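Local coordinates for protein beta-hexosaminidase (Neisseria gonorrhoeae, PDB 6JTJ) that probably cleaves terminal beta-1,4-linked N-acetylglucosamine from peptide-linked peptidoglycan fragments, a step in peptidoglycan recycling, at residues 39-44 with 95-100; 47-52 with 67-72; 99-104 with 158-163; 251-256 with 350-355. All coordinates share one frame; numbering follows the deposited sequence.

The modelled chain starts at residues 39-44, and interaction 1 closes the first long loop when 95-100 comes back beside them after helix 82-94. Interaction 2 falls within that loop: 47-52 pairs with 67-72, the short helix 58-64 lying between them in the chain. Interaction 3 begins where interaction 1 ends, sharing Glu99 and Leu100, and its second half, 158-163, lies beyond helices 124-134 and 136-155. Strand 69-74 is the neighbour of strand 101-108, so interactions 2 and 3 continue one sheet. Interaction 4 follows in series, setting the end of helix 346-352 against the start of strand 254-257. Asn355 also reaches Ile159 and Asp160, while Trp350 packs on Gly70 and Ile101, joining it to the others.

Interaction 1: residues 39-44 with 95-100; sequences VPHIPR and LRTPEL
Arg44 and Glu99 make the tight end of this contact. The guanidinium grips one carbonyl oxygen side-on with two nitrogens, NE to Glu99 O at 2.8 Å and NH2 to the same oxygen at 2.7 Å. That oxygen lies in the guanidinium plane; the NH2 uses a lone pair in the carbonyl plane, whereas NE stands above that plane. Pro98, which follows a cis peptide bond, sets its CB over the centre of one guanidinium face, 3.5 Å from Arg44 CZ. A side chain extended from CG to NE carries the charged group to this place.

Midway, the backbones join in a single bridge of His41 with Thr97. Ile42 N donates to Thr97 O at 2.8 Å and Thr97 N to Pro40 O at 3.1 Å. Arg96 bends at chi3 (-83°) and passes at about a right angle to Ile42, its NH2 giving a weak bond to Pro43 O. A water joins Arg96 NE to Ile42 O and Pro98 O, while Arg96 NH1 bonds to Leu64 O and Asp66 O.

The other end, toward the N terminus, is exposed and looser. Val39 CG1 meets Thr97 OG1 at 3.6 Å, and Pro40 rests its CD near Leu95 O. His41 lays one ring face over Thr97 O and over Pro98 CD, a CH-pi contact of 4.2 Å to the ring centroid.

Side-chain charge is spent here largely on main-chain carbonyls: two arginines bond to oxygens of the loops and of the end of helix 58-64. Gln351 takes up Arg44 NH1, so the buried guanidinium nitrogens meet mostly neutral acceptors, with a long, weak ion pair from Arg44 NH2 to Glu354.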
loop_
_atom_site.group_PDB
_atom_site.type_symbol
_atom_site.label_atom_id
_atom_site.label_comp_id
_atom_site.label_asym_id
_atom_site.label_seq_id
_atom_site.Cartn_x
_atom_site.Cartn_y
_atom_site.Cartn_z
ATOM N N VAL C 39 7.019 -36.388 -20.739
ATOM C CA VAL C 39 7.169 -35.267 -19.755
ATOM C C VAL C 39 8.616 -34.755 -19.742
ATOM O O VAL C 39 9.481 -35.342 -19.081
ATOM C CB VAL C 39 6.766 -35.696 -18.320
ATOM C CG1 VAL C 39 6.892 -34.527 -17.347
ATOM C CG2 VAL C 39 5.350 -36.258 -18.289
ATOM N N PRO C 40 8.886 -33.649 -20.455
ATOM C CA PRO C 40 10.278 -33.196 -20.602
ATOM C C PRO C 40 10.998 -32.901 -19.272
ATOM O O PRO C 40 10.394 -32.363 -18.338
ATOM C CB PRO C 40 10.158 -31.916 -21.444
ATOM C CG PRO C 40 8.738 -31.483 -21.313
ATOM C CD PRO C 40 7.924 -32.717 -21.069
ATOM N N HIS C 41 12.277 -33.267 -19.204
ATOM C CA HIS C 41 13.094 -32.935 -18.054
ATOM C C HIS C 41 13.928 -31.692 -18.360
ATOM O O HIS C 41 14.866 -31.751 -19.145
ATOM C CB HIS C 41 14.001 -34.086 -17.652
ATOM C CG HIS C 41 14.725 -33.837 -16.366
ATOM N ND1 HIS C 41 15.889 -33.094 -16.299
ATOM C CD2 HIS C 41 14.428 -34.187 -15.092
ATOM C CE1 HIS C 41 16.286 -33.018 -15.041
ATOM N NE2 HIS C 41 15.419 -33.674 -14.290
ATOM N N ILE C 42 13.562 -30.573 -17.736
ATOM C CA ILE C 42 14.195 -29.273 -17.968
ATOM C C ILE C 42 14.504 -28.638 -16.609
ATOM O O ILE C 42 13.631 -28.577 -15.749
ATOM C CB ILE C 42 13.238 -28.322 -18.716
ATOM C CG1 ILE C 42 12.519 -29.055 -19.858
ATOM C CG2 ILE C 42 13.989 -27.102 -19.232
ATOM C CD1 ILE C 42 11.427 -28.244 -20.534
ATOM N N PRO C 43 15.742 -28.181 -16.400
ATOM C CA PRO C 43 15.980 -27.494 -15.138
ATOM C C PRO C 43 15.033 -26.289 -14.949
ATOM O O PRO C 43 14.581 -25.668 -15.938
ATOM C CB PRO C 43 17.435 -27.028 -15.253
ATOM C CG PRO C 43 18.050 -27.898 -16.297
ATOM C CD PRO C 43 16.950 -28.262 -17.234
ATOM N N ARG C 44 14.715 -25.985 -13.694
ATOM C CA ARG C 44 13.873 -24.827 -13.397
ATOM C C ARG C 44 14.649 -23.574 -13.743
ATOM O O ARG C 44 15.766 -23.386 -13.272
ATOM C CB ARG C 44 13.489 -24.811 -11.934
ATOM C CG ARG C 44 12.595 -25.943 -11.499
ATOM C CD ARG C 44 12.398 -25.896 -9.999
ATOM N NE ARG C 44 11.405 -26.859 -9.542
ATOM C CZ ARG C 44 11.591 -27.775 -8.603
ATOM N NH1 ARG C 44 12.751 -27.886 -7.942
ATOM N NH2 ARG C 44 10.589 -28.587 -8.307
ATOM N N LEU C 95 3.517 -30.351 -16.666
ATOM C CA LEU C 95 4.202 -29.887 -17.864
ATOM C C LEU C 95 5.652 -30.325 -17.963
ATOM O O LEU C 95 6.154 -30.524 -19.068
ATOM C CB LEU C 95 4.149 -28.362 -17.970
ATOM C CG LEU C 95 2.773 -27.748 -18.217
ATOM C CD1 LEU C 95 2.898 -26.235 -18.125
ATOM C CD2 LEU C 95 2.190 -28.163 -19.565
ATOM N N ARG C 96 6.330 -30.452 -16.829
ATOM C CA ARG C 96 7.770 -30.667 -16.842
ATOM C C ARG C 96 8.272 -31.103 -15.494
ATOM O O ARG C 96 7.538 -31.083 -14.518
ATOM C CB ARG C 96 8.507 -29.394 -17.281
ATOM C CG ARG C 96 8.132 -28.153 -16.470
ATOM C CD ARG C 96 8.573 -26.845 -17.120
ATOM N NE ARG C 96 9.966 -26.521 -16.836
ATOM C CZ ARG C 96 10.583 -25.427 -17.270
ATOM N NH1 ARG C 96 9.928 -24.534 -18.023
ATOM N NH2 ARG C 96 11.867 -25.225 -16.968
ATOM N N THR C 97 9.525 -31.534 -15.479
ATOM C CA THR C 97 10.220 -31.986 -14.280
ATOM C C THR C 97 11.636 -31.417 -14.294
ATOM O O THR C 97 12.230 -31.316 -15.356
ATOM C CB THR C 97 10.340 -33.522 -14.269
ATOM O OG1 THR C 97 9.049 -34.077 -14.498
ATOM C CG2 THR C 97 10.881 -34.038 -12.931
ATOM N N PRO C 98 12.166 -30.998 -13.130
ATOM C CA PRO C 98 11.480 -30.822 -11.849
ATOM C C PRO C 98 10.250 -29.920 -12.000
ATOM O O PRO C 98 10.248 -28.995 -12.824
ATOM C CB PRO C 98 12.538 -30.157 -10.976
ATOM C CG PRO C 98 13.835 -30.589 -11.561
ATOM C CD PRO C 98 13.591 -30.637 -13.040
ATOM N N GLU C 99 9.212 -30.221 -11.236
ATOM C CA GLU C 99 7.942 -29.551 -11.395
ATOM C C GLU C 99 8.096 -28.077 -11.049
ATOM O O GLU C 99 8.830 -27.709 -10.127
ATOM C CB GLU C 99 6.882 -30.216 -10.531
ATOM C CG GLU C 99 6.655 -31.682 -10.905
ATOM C CD GLU C 99 5.631 -32.383 -10.034
ATOM O OE1 GLU C 99 5.494 -32.006 -8.860
ATOM O OE2 GLU C 99 4.972 -33.336 -10.508
ATOM N N LEU C 100 7.449 -27.234 -11.847
ATOM C CA LEU C 100 7.451 -25.800 -11.601
ATOM C C LEU C 100 6.989 -25.533 -10.166
ATOM O O LEU C 100 5.995 -26.091 -9.729
ATOM C CB LEU C 100 6.530 -25.079 -12.594
ATOM C CG LEU C 100 6.975 -25.048 -14.065
ATOM C CD1 LEU C 100 5.890 -24.412 -14.921
ATOM C CD2 LEU C 100 8.293 -24.316 -14.259
HETATM O O HOH W 1 11.565 -27.469 -14.822
#

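Interaction 2: residues 47-52 with 67-72; sequences VMADIA and PAIGGI
With CG1 set anti to its carbonyl carbon and chi2 turned to -60°, Ile72 curls its CD1 back across the strand gap to Ala49 CB, 4.1 Å away. Ile69 shares the first torsion but keeps an extended end, and its CD1 reaches the same methyl at 4.1 Å. Met48, on the other face, runs straight as far as SD and then bends at chi3 (-97°), which lays CE alongside Gly71 and within 3.9 Å of Ile72 O.

The backbones run parallel. Gly70 N gives Val47 O an almost straight bond of 2.9 Å (175°), and Ala49 N reaches Gly71 O at 3.0 Å; Val47 N to Ala68 O is weak. Between the Val47-Ile69 and Met48-Gly71 pairs the register slips by one residue, a beta bulge around Gly70. Val47, Ile69 and Ile72 pack on helices 58-64 and 328-335, with Ala49 on the same face of the sheet, while the side chain of Met48 lies on the opposite face, about 8 Å from a bound N-acetylglucosamine.

Past the strand, Asp50 turns its carboxylate to Arg77 and to Asn326 N. Strand 47-49, helix 58-64 and strand 69-74 form a beta-alpha-beta crossover, the repeating unit of the (beta/alpha) barrel of glycosyl hydrolase family 3.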
loop_
_atom_site.group_PDB
_atom_site.type_symbol
_atom_site.label_atom_id
_atom_site.label_comp_id
_atom_site.label_asym_id
_atom_site.label_seq_id
_atom_site.Cartn_x
_atom_site.Cartn_y
_atom_site.Cartn_z
ATOM N N VAL C 47 13.047 -17.495 -13.895
ATOM C CA VAL C 47 11.936 -16.561 -14.018
ATOM C C VAL C 47 10.722 -17.170 -13.364
ATOM O O VAL C 47 10.413 -18.331 -13.615
ATOM C CB VAL C 47 11.619 -16.260 -15.495
ATOM C CG1 VAL C 47 10.386 -15.381 -15.627
ATOM C CG2 VAL C 47 12.806 -15.596 -16.168
ATOM N N MET C 48 10.033 -16.396 -12.542
ATOM C CA MET C 48 8.755 -16.806 -11.993
ATOM C C MET C 48 7.681 -15.996 -12.696
ATOM O O MET C 48 7.672 -14.776 -12.656
ATOM C CB MET C 48 8.700 -16.579 -10.487
ATOM C CG MET C 48 7.383 -16.976 -9.843
ATOM S SD MET C 48 7.414 -16.999 -8.022
ATOM C CE MET C 48 7.705 -18.730 -7.703
ATOM N N ALA C 49 6.798 -16.686 -13.392
ATOM C CA ALA C 49 5.794 -16.013 -14.203
ATOM C C ALA C 49 4.448 -16.220 -13.540
ATOM O O ALA C 49 4.396 -16.605 -12.382
ATOM C CB ALA C 49 5.824 -16.555 -15.625
ATOM N N ASP C 50 3.367 -15.952 -14.260
ATOM C CA ASP C 50 2.039 -16.175 -13.720
ATOM C C ASP C 50 1.073 -16.498 -14.849
ATOM O O ASP C 50 1.484 -16.690 -15.978
ATOM C CB ASP C 50 1.588 -14.962 -12.904
ATOM C CG ASP C 50 1.368 -13.736 -13.746
ATOM O OD1 ASP C 50 1.517 -13.803 -14.993
ATOM O OD2 ASP C 50 1.070 -12.681 -13.139
ATOM N N ILE C 51 -0.203 -16.582 -14.537
ATOM C CA ILE C 51 -1.178 -17.017 -15.522
ATOM C C ILE C 51 -2.456 -16.217 -15.363
ATOM O O ILE C 51 -2.685 -15.588 -14.332
ATOM C CB ILE C 51 -1.421 -18.538 -15.461
ATOM C CG1 ILE C 51 -1.789 -18.976 -14.046
ATOM C CG2 ILE C 51 -0.158 -19.270 -15.917
ATOM C CD1 ILE C 51 -2.290 -20.403 -13.970
ATOM N N ALA C 52 -3.278 -16.236 -16.405
ATOM C CA ALA C 52 -4.365 -15.277 -16.528
ATOM C C ALA C 52 -5.569 -15.608 -15.678
ATOM O O ALA C 52 -6.135 -14.723 -15.029
ATOM C CB ALA C 52 -4.768 -15.150 -17.986
ATOM N N PRO C 67 12.587 -22.933 -21.060
ATOM C CA PRO C 67 13.606 -23.179 -20.024
ATOM C C PRO C 67 13.927 -21.968 -19.116
ATOM O O PRO C 67 14.527 -22.154 -18.062
ATOM C CB PRO C 67 14.858 -23.589 -20.833
ATOM C CG PRO C 67 14.587 -23.179 -22.242
ATOM C CD PRO C 67 13.100 -23.203 -22.416
ATOM N N ALA C 68 13.545 -20.760 -19.531
ATOM C CA ALA C 68 13.714 -19.568 -18.712
ATOM C C ALA C 68 12.828 -19.575 -17.454
ATOM O O ALA C 68 13.156 -18.943 -16.454
ATOM C CB ALA C 68 13.448 -18.315 -19.534
ATOM N N ILE C 69 11.738 -20.325 -17.504
ATOM C CA ILE C 69 10.774 -20.338 -16.427
ATOM C C ILE C 69 11.048 -21.456 -15.429
ATOM O O ILE C 69 11.363 -22.587 -15.822
ATOM C CB ILE C 69 9.363 -20.402 -17.012
ATOM C CG1 ILE C 69 9.134 -19.108 -17.789
ATOM C CG2 ILE C 69 8.328 -20.592 -15.910
ATOM C CD1 ILE C 69 7.753 -18.963 -18.366
ATOM N N GLY C 70 10.990 -21.111 -14.139
ATOM C CA GLY C 70 11.171 -22.084 -13.049
ATOM C C GLY C 70 10.029 -22.190 -12.064
ATOM O O GLY C 70 9.976 -23.139 -11.285
ATOM N N GLY C 71 9.098 -21.236 -12.094
ATOM C CA GLY C 71 7.959 -21.261 -11.179
ATOM C C GLY C 71 6.847 -20.308 -11.576
ATOM O O GLY C 71 6.965 -19.561 -12.534
ATOM N N ILE C 72 5.780 -20.338 -10.799
ATOM C CA ILE C 72 4.570 -19.575 -11.053
ATOM C C ILE C 72 4.048 -19.003 -9.736
ATOM O O ILE C 72 4.032 -19.685 -8.714
ATOM C CB ILE C 72 3.475 -20.495 -11.633
ATOM C CG1 ILE C 72 3.841 -20.957 -13.052
ATOM C CG2 ILE C 72 2.105 -19.832 -11.611
ATOM C CD1 ILE C 72 4.014 -19.837 -14.059
#

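Interaction 3: residues 99-104 with 158-163; sequences ELIIAV and GIDLSF
Asp160 stands at about a right angle to Ile101 and tucks its carboxylate against the strand edge. OD2 accepts Ile102 N at 2.9 Å through the lone pair turned away from OD1, in a fairly straight bond (165°). The CD1 of Ile101 lies beside the same oxygen at 3.8 Å.

Ile159 crosses two side chains of the facing strand, again near perpendicular. Its CD1 touches Ile102 CG2 at 3.9 Å and its CG2 meets Val104 CG1 at 4.1 Å; Val104 holds that branch between its N and carbonyl carbon (chi1 71°). On the other face Ala103 CB abuts the far end of the Phe163 ring, 3.4 Å from CZ, approaching obliquely. The ring also lies about 4 Å from a bound N-acetylglucosamine.

Backbone hydrogen bonds between the parallel strands hold the pair together: Ile102 O takes Asp160 N at 2.8 Å and, weakly, Leu161 N, then Leu161 O takes Val104 N, and Val104 O takes Phe163 N at 2.8 Å. Lys93 forms a salt bridge with Asp160 OD2, and Asn355 N binds OD1. So surrounded by donors and a positive charge, this buried carboxylate probably stays ionised, and it extends the strand pairing by one side-chain bond.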
loop_
_atom_site.group_PDB
_atom_site.type_symbol
_atom_site.label_atom_id
_atom_site.label_comp_id
_atom_site.label_asym_id
_atom_site.label_seq_id
_atom_site.Cartn_x
_atom_site.Cartn_y
_atom_site.Cartn_z
ATOM N N GLU C 99 9.212 -30.221 -11.236
ATOM C CA GLU C 99 7.942 -29.551 -11.395
ATOM C C GLU C 99 8.096 -28.077 -11.049
ATOM O O GLU C 99 8.830 -27.709 -10.127
ATOM C CB GLU C 99 6.882 -30.216 -10.531
ATOM C CG GLU C 99 6.655 -31.682 -10.905
ATOM C CD GLU C 99 5.631 -32.383 -10.034
ATOM O OE1 GLU C 99 5.494 -32.006 -8.860
ATOM O OE2 GLU C 99 4.972 -33.336 -10.508
ATOM N N LEU C 100 7.449 -27.234 -11.847
ATOM C CA LEU C 100 7.451 -25.800 -11.601
ATOM C C LEU C 100 6.989 -25.533 -10.166
ATOM O O LEU C 100 5.995 -26.091 -9.729
ATOM C CB LEU C 100 6.530 -25.079 -12.594
ATOM C CG LEU C 100 6.975 -25.048 -14.065
ATOM C CD1 LEU C 100 5.890 -24.412 -14.921
ATOM C CD2 LEU C 100 8.293 -24.316 -14.259
ATOM N N ILE C 101 7.738 -24.695 -9.451
ATOM C CA ILE C 101 7.391 -24.287 -8.093
ATOM C C ILE C 101 6.229 -23.292 -8.152
ATOM O O ILE C 101 6.222 -22.384 -8.966
ATOM C CB ILE C 101 8.606 -23.644 -7.384
ATOM C CG1 ILE C 101 9.674 -24.701 -7.098
ATOM C CG2 ILE C 101 8.195 -22.947 -6.096
ATOM C CD1 ILE C 101 9.298 -25.751 -6.080
ATOM N N ILE C 102 5.235 -23.492 -7.306
ATOM C CA ILE C 102 4.042 -22.656 -7.299
ATOM C C ILE C 102 3.933 -21.925 -5.959
ATOM O O ILE C 102 3.963 -22.552 -4.889
ATOM C CB ILE C 102 2.765 -23.503 -7.534
ATOM C CG1 ILE C 102 2.901 -24.312 -8.838
ATOM C CG2 ILE C 102 1.535 -22.609 -7.574
ATOM C CD1 ILE C 102 1.724 -25.223 -9.140
ATOM N N ALA C 103 3.800 -20.609 -6.024
ATOM C CA ALA C 103 3.703 -19.783 -4.824
ATOM C C ALA C 103 2.478 -18.890 -4.831
ATOM O O ALA C 103 1.824 -18.708 -5.859
ATOM C CB ALA C 103 4.955 -18.939 -4.669
ATOM N N VAL C 104 2.157 -18.376 -3.646
ATOM C CA VAL C 104 1.043 -17.440 -3.449
ATOM C C VAL C 104 1.325 -16.558 -2.223
ATOM O O VAL C 104 2.115 -16.922 -1.351
ATOM C CB VAL C 104 -0.288 -18.197 -3.260
ATOM C CG1 VAL C 104 -0.332 -18.899 -1.905
ATOM C CG2 VAL C 104 -1.483 -17.275 -3.421
ATOM N N GLY C 158 -1.859 -28.203 -3.851
ATOM C CA GLY C 158 -0.698 -28.329 -4.738
ATOM C C GLY C 158 0.220 -27.119 -4.773
ATOM O O GLY C 158 1.032 -26.995 -5.686
ATOM N N ILE C 159 0.093 -26.237 -3.785
ATOM C CA ILE C 159 0.910 -25.033 -3.687
ATOM C C ILE C 159 2.184 -25.410 -2.950
ATOM O O ILE C 159 2.142 -26.197 -2.020
ATOM C CB ILE C 159 0.195 -23.934 -2.878
ATOM C CG1 ILE C 159 -1.206 -23.627 -3.453
ATOM C CG2 ILE C 159 1.049 -22.689 -2.789
ATOM C CD1 ILE C 159 -1.229 -23.033 -4.832
ATOM N N ASP C 160 3.319 -24.851 -3.345
ATOM C CA ASP C 160 4.578 -25.175 -2.651
ATOM C C ASP C 160 4.869 -24.281 -1.450
ATOM O O ASP C 160 5.339 -24.753 -0.421
ATOM C CB ASP C 160 5.747 -25.109 -3.620
ATOM C CG ASP C 160 5.704 -26.218 -4.638
ATOM O OD1 ASP C 160 5.909 -27.385 -4.245
ATOM O OD2 ASP C 160 5.483 -25.922 -5.824
ATOM N N LEU C 161 4.589 -22.989 -1.605
ATOM C CA LEU C 161 5.106 -21.965 -0.711
ATOM C C LEU C 161 4.146 -20.778 -0.653
ATOM O O LEU C 161 3.608 -20.359 -1.685
ATOM C CB LEU C 161 6.434 -21.500 -1.286
ATOM C CG LEU C 161 7.155 -20.289 -0.712
ATOM C CD1 LEU C 161 7.895 -20.669 0.550
ATOM C CD2 LEU C 161 8.137 -19.767 -1.720
ATOM N N SER C 162 3.949 -20.239 0.544
ATOM C CA SER C 162 3.370 -18.901 0.711
ATOM C C SER C 162 4.472 -17.880 0.981
ATOM O O SER C 162 5.427 -18.163 1.705
ATOM C CB SER C 162 2.383 -18.873 1.866
ATOM O OG SER C 162 1.889 -17.558 2.070
ATOM N N PHE C 163 4.353 -16.704 0.371
ATOM C CA PHE C 163 5.313 -15.631 0.586
ATOM C C PHE C 163 5.021 -14.946 1.929
ATOM O O PHE C 163 4.395 -13.907 1.986
ATOM C CB PHE C 163 5.305 -14.621 -0.590
ATOM C CG PHE C 163 5.849 -15.179 -1.895
ATOM C CD1 PHE C 163 7.044 -15.881 -1.920
ATOM C CD2 PHE C 163 5.185 -14.995 -3.103
ATOM C CE1 PHE C 163 7.563 -16.375 -3.115
ATOM C CE2 PHE C 163 5.711 -15.485 -4.301
ATOM C CZ PHE C 163 6.902 -16.170 -4.306
#

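Interaction 4: residues 251-256 with 350-355; sequences GMAAVM and WQYMEN
The Tyr352 ring presents its edge, not a face, to residues 251-256: Gly251 O and Ala253 CB both lie near the ring plane. Ala253 CB sits 3.5 Å from Tyr352 CD2 and 3.6 Å from CE2, so one methyl spans the bond between these two ring carbons. At the end of the ring the hydroxyl donates to Gly251 O at 2.8 Å, in the carbonyl plane and on a lone pair (C=O...O angle 125°). Lys206 is the cation-pi partner of the ring, and its NZ also bonds to Tyr352 O. With CG anti to the backbone N (chi1 -171°), the ring leaves the helix end toward Gly251.

Next to it, Met353 brings its CG to the same Ala253 methyl at 3.9 Å, and its SD lies 4.3 Å from Ala254 CB. Ala253 thus fills the notch between a tyrosine edge and a methionine, and Met353 goes on to touch Val290 on the neighbouring strand.

Gly251, with positive phi, is the C-prime residue of the Schellman motif that ends helix 242-249. The chain then turns into strand 254-257, a helix-to-strand passage of the (beta/alpha) barrel, where the end of helix 346-352 packs against the N-terminal end of the strand.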
loop_
_atom_site.group_PDB
_atom_site.type_symbol
_atom_site.label_atom_id
_atom_site.label_comp_id
_atom_site.label_asym_id
_atom_site.label_seq_id
_atom_site.Cartn_x
_atom_site.Cartn_y
_atom_site.Cartn_z
ATOM N N GLY C 251 16.924 -21.232 8.911
ATOM C CA GLY C 251 16.498 -22.006 7.725
ATOM C C GLY C 251 15.478 -21.375 6.780
ATOM O O GLY C 251 14.907 -22.059 5.939
ATOM N N MET C 252 15.274 -20.060 6.881
ATOM C CA MET C 252 14.399 -19.341 5.946
ATOM C C MET C 252 14.821 -19.618 4.504
ATOM O O MET C 252 16.005 -19.535 4.187
ATOM C CB MET C 252 14.467 -17.841 6.248
ATOM C CG MET C 252 13.645 -16.959 5.326
ATOM S SD MET C 252 13.591 -15.244 5.904
ATOM C CE MET C 252 15.318 -14.796 5.896
ATOM N N ALA C 253 13.858 -19.926 3.641
ATOM C CA ALA C 253 14.158 -20.371 2.268
ATOM C C ALA C 253 14.372 -19.259 1.265
ATOM O O ALA C 253 15.058 -19.440 0.269
ATOM C CB ALA C 253 13.054 -21.268 1.759
ATOM N N ALA C 254 13.761 -18.105 1.527
ATOM C CA ALA C 254 13.769 -17.031 0.567
ATOM C C ALA C 254 13.539 -15.697 1.231
ATOM O O ALA C 254 13.084 -15.608 2.382
ATOM C CB ALA C 254 12.684 -17.268 -0.458
ATOM N N VAL C 255 13.812 -14.667 0.461
ATOM C CA VAL C 255 13.618 -13.286 0.870
ATOM C C VAL C 255 13.037 -12.519 -0.323
ATOM O O VAL C 255 13.374 -12.828 -1.480
ATOM C CB VAL C 255 14.978 -12.752 1.322
ATOM C CG1 VAL C 255 15.155 -11.295 1.005
ATOM C CG2 VAL C 255 15.187 -13.034 2.808
ATOM N N MET C 256 12.142 -11.575 -0.040
ATOM C CA MET C 256 11.695 -10.591 -1.006
ATOM C C MET C 256 12.284 -9.258 -0.550
ATOM O O MET C 256 12.192 -8.909 0.623
ATOM C CB MET C 256 10.169 -10.365 -1.025
ATOM C CG MET C 256 9.236 -11.509 -1.602
ATOM S SD MET C 256 9.092 -11.642 -3.384
ATOM C CE MET C 256 9.381 -9.938 -3.888
ATOM N N TRP C 350 15.795 -23.507 -5.602
ATOM C CA TRP C 350 14.411 -23.843 -5.952
ATOM C C TRP C 350 13.946 -25.096 -5.192
ATOM O O TRP C 350 12.826 -25.157 -4.701
ATOM C CB TRP C 350 14.269 -24.152 -7.447
ATOM C CG TRP C 350 14.036 -23.011 -8.431
ATOM C CD1 TRP C 350 14.812 -22.709 -9.516
ATOM C CD2 TRP C 350 12.916 -22.110 -8.488
ATOM N NE1 TRP C 350 14.264 -21.673 -10.217
ATOM C CE2 TRP C 350 13.090 -21.300 -9.629
ATOM C CE3 TRP C 350 11.787 -21.920 -7.693
ATOM C CZ2 TRP C 350 12.191 -20.301 -9.982
ATOM C CZ3 TRP C 350 10.876 -20.929 -8.055
ATOM C CH2 TRP C 350 11.085 -20.134 -9.184
ATOM N N GLN C 351 14.793 -26.118 -5.152
ATOM C CA GLN C 351 14.384 -27.411 -4.625
ATOM C C GLN C 351 14.102 -27.362 -3.133
ATOM O O GLN C 351 13.185 -28.017 -2.660
ATOM C CB GLN C 351 15.424 -28.516 -4.937
ATOM C CG GLN C 351 14.942 -29.947 -4.577
ATOM C CD GLN C 351 13.471 -30.312 -4.979
ATOM O OE1 GLN C 351 12.891 -29.823 -5.965
ATOM N NE2 GLN C 351 12.860 -31.182 -4.174
ATOM N N TYR C 352 14.887 -26.586 -2.403
ATOM C CA TYR C 352 14.640 -26.355 -0.985
ATOM C C TYR C 352 13.207 -25.841 -0.717
ATOM O O TYR C 352 12.640 -26.125 0.330
ATOM C CB TYR C 352 15.670 -25.369 -0.446
ATOM C CG TYR C 352 15.664 -25.194 1.061
ATOM C CD1 TYR C 352 16.075 -26.224 1.915
ATOM C CD2 TYR C 352 15.269 -23.993 1.629
ATOM C CE1 TYR C 352 16.085 -26.054 3.295
ATOM C CE2 TYR C 352 15.277 -23.809 2.995
ATOM C CZ TYR C 352 15.673 -24.836 3.827
ATOM O OH TYR C 352 15.657 -24.619 5.186
ATOM N N MET C 353 12.610 -25.137 -1.681
ATOM C CA MET C 353 11.245 -24.608 -1.526
ATOM C C MET C 353 10.124 -25.587 -1.884
ATOM O O MET C 353 8.957 -25.269 -1.680
ATOM C CB MET C 353 11.084 -23.339 -2.362
ATOM C CG MET C 353 11.965 -22.180 -1.894
ATOM S SD MET C 353 11.622 -20.660 -2.799
ATOM C CE MET C 353 11.755 -21.152 -4.518
ATOM N N GLU C 354 10.459 -26.751 -2.439
ATOM C CA GLU C 354 9.427 -27.716 -2.822
ATOM C C GLU C 354 8.654 -28.143 -1.583
ATOM O O GLU C 354 9.218 -28.276 -0.503
ATOM C CB GLU C 354 9.979 -28.963 -3.532
ATOM C CG GLU C 354 8.992 -29.515 -4.559
ATOM C CD GLU C 354 9.579 -30.604 -5.449
ATOM O OE1 GLU C 354 9.022 -30.876 -6.555
ATOM O OE2 GLU C 354 10.619 -31.181 -5.038
ATOM N N ASN C 355 7.347 -28.310 -1.748
ATOM C CA ASN C 355 6.515 -28.764 -0.653
ATOM C C ASN C 355 6.978 -30.140 -0.184
ATOM O O ASN C 355 7.300 -31.000 -1.002
ATOM C CB ASN C 355 5.051 -28.848 -1.055
ATOM C CG ASN C 355 4.133 -28.753 0.146
ATOM O OD1 ASN C 355 4.060 -29.679 0.938
ATOM N ND2 ASN C 355 3.416 -27.645 0.270
#